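PDB 6HV6: toxin PAU_02230 from Photorhabdus asymbiotica subsp. asymbiotica ATCC 43949, which is a bacterial protein toxin, PaTox, modelled here as a mixed alpha-beta region with long helices and an antiparallel sheet. Local coordinates for residues 126-129 with 130-134. The protein carries 1 engineered substitution. Numbering follows the deposited sequence.
Sequences NGLS and LDKKI
Lys133 NZ donates to the backbone carbonyl Leu128 O at 2.8 Å. The ammonium group meets this oxygen at a bend, with a C=O...N angle of 138°, and is tilted out of the carbonyl plane. The Lys133 chain runs extended from CB to CE and then bends about CD-CE (chi4 78°), which brings NZ to the loop. One water extends the grip. It accepts from Lys133 NZ and donates to Asn126 O at 2.7 Å, so a single ammonium group ties together two loop carbonyls, one directly and one through water.

At the start of the helix, Ser129 OG accepts from Lys132 N at 3.1 Å, with an N-H...O angle of 155°. The Ser129 hydroxyl sits between its own backbone N and carbonyl carbon, which sets OG against Lys132 N and close to Lys132 CB. Ser129 O accepts from Lys133 N at 2.9 Å, which begins the i to i+4 bonding of the helix.

Apolar packing flanks these bonds. Leu128 CB rests near Lys133 CG, while Leu128 CD1 meets Lys132 CG at 4.0 Å. The Leu128 and Lys132 side chains cross at a slant, with CD1 and CD2 of Leu128 both near Lys132 CG. Leu130 points away from the loop and packs on Met154 and Ser157 of helix 144-176. Asp131 OD1 is hydrogen-bonded to Asn79 N, and Asn126 OD1 to Lys153 NZ.

The arrangement is a serine N-cap at the surface, where the loop after helix 101-115 enters helix 130-138.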
loop_
_atom_site.group_PDB
_atom_site.type_symbol
_atom_site.label_atom_id
_atom_site.label_comp_id
_atom_site.label_asym_id
_atom_site.label_seq_id
_atom_site.Cartn_x
_atom_site.Cartn_y
_atom_site.Cartn_z
ATOM N N ASN A 126 29.233 -3.074 -13.176
ATOM C CA ASN A 126 29.127 -1.935 -12.270
ATOM C C ASN A 126 29.248 -0.595 -12.994
ATOM O O ASN A 126 28.661 0.400 -12.559
ATOM C CB ASN A 126 30.193 -2.035 -11.185
ATOM C CG ASN A 126 29.904 -3.140 -10.210
ATOM O OD1 ASN A 126 28.746 -3.545 -10.038
ATOM N ND2 ASN A 126 30.930 -3.608 -9.538
ATOM N N GLY A 127 30.007 -0.527 -14.066
ATOM C CA GLY A 127 30.101 0.788 -14.675
ATOM C C GLY A 127 28.943 1.194 -15.567
ATOM O O GLY A 127 28.927 2.326 -16.063
ATOM N N LEU A 128 27.964 0.320 -15.773
ATOM C CA LEU A 128 26.955 0.501 -16.805
ATOM C C LEU A 128 25.781 1.330 -16.297
ATOM O O LEU A 128 25.424 1.290 -15.118
ATOM C CB LEU A 128 26.454 -0.856 -17.299
ATOM C CG LEU A 128 27.523 -1.779 -17.892
ATOM C CD1 LEU A 128 26.900 -3.043 -18.475
ATOM C CD2 LEU A 128 28.334 -1.045 -18.951
ATOM N N SER A 129 25.203 2.113 -17.195
ATOM C CA SER A 129 23.986 2.840 -16.870
ATOM C C SER A 129 22.841 1.864 -16.625
ATOM O O SER A 129 22.896 0.691 -17.009
ATOM C CB SER A 129 23.602 3.785 -18.008
ATOM O OG SER A 129 23.215 3.024 -19.127
ATOM N N LEU A 130 21.779 2.371 -15.992
ATOM C CA LEU A 130 20.594 1.547 -15.764
ATOM C C LEU A 130 20.044 0.998 -17.082
ATOM O O LEU A 130 19.813 -0.207 -17.220
ATOM C CB LEU A 130 19.526 2.366 -15.030
ATOM C CG LEU A 130 18.189 1.679 -14.767
ATOM C CD1 LEU A 130 18.414 0.393 -13.993
ATOM C CD2 LEU A 130 17.232 2.602 -14.020
ATOM N N ASP A 131 19.845 1.868 -18.071
ATOM C CA ASP A 131 19.313 1.399 -19.352
ATOM C C ASP A 131 20.203 0.328 -19.976
ATOM O O ASP A 131 19.705 -0.608 -20.610
ATOM C CB ASP A 131 19.142 2.570 -20.316
ATOM C CG ASP A 131 17.764 3.189 -20.217
ATOM O OD1 ASP A 131 16.799 2.439 -19.980
ATOM O OD2 ASP A 131 17.646 4.414 -20.353
ATOM N N LYS A 132 21.522 0.467 -19.840
ATOM C CA LYS A 132 22.427 -0.540 -20.381
ATOM C C LYS A 132 22.269 -1.864 -19.641
ATOM O O LYS A 132 22.195 -2.928 -20.265
ATOM C CB LYS A 132 23.871 -0.054 -20.296
ATOM C CG LYS A 132 24.835 -0.914 -21.091
ATOM C CD LYS A 132 24.320 -1.096 -22.503
ATOM C CE LYS A 132 25.411 -1.543 -23.451
ATOM N NZ LYS A 132 24.911 -1.500 -24.853
ATOM N N LYS A 133 22.228 -1.817 -18.306
ATOM C CA LYS A 133 21.958 -3.020 -17.517
ATOM C C LYS A 133 20.651 -3.689 -17.938
ATOM O O LYS A 133 20.572 -4.918 -18.032
ATOM C CB LYS A 133 21.911 -2.674 -16.024
ATOM C CG LYS A 133 23.259 -2.265 -15.402
ATOM C CD LYS A 133 23.134 -2.276 -13.866
ATOM C CE LYS A 133 24.483 -2.066 -13.166
ATOM N NZ LYS A 133 24.901 -0.625 -13.184
ATOM N N ILE A 134 19.610 -2.899 -18.175
ATOM C CA ILE A 134 18.343 -3.470 -18.621
ATOM C C ILE A 134 18.504 -4.103 -20.001
ATOM O O ILE A 134 18.032 -5.215 -20.240
ATOM C CB ILE A 134 17.243 -2.390 -18.615
ATOM C CG1 ILE A 134 16.947 -1.902 -17.189
ATOM C CG2 ILE A 134 15.976 -2.926 -19.236
ATOM C CD1 ILE A 134 16.016 -0.694 -17.184
HETATM O O HOH W 1 26.487 0.301 -10.885
#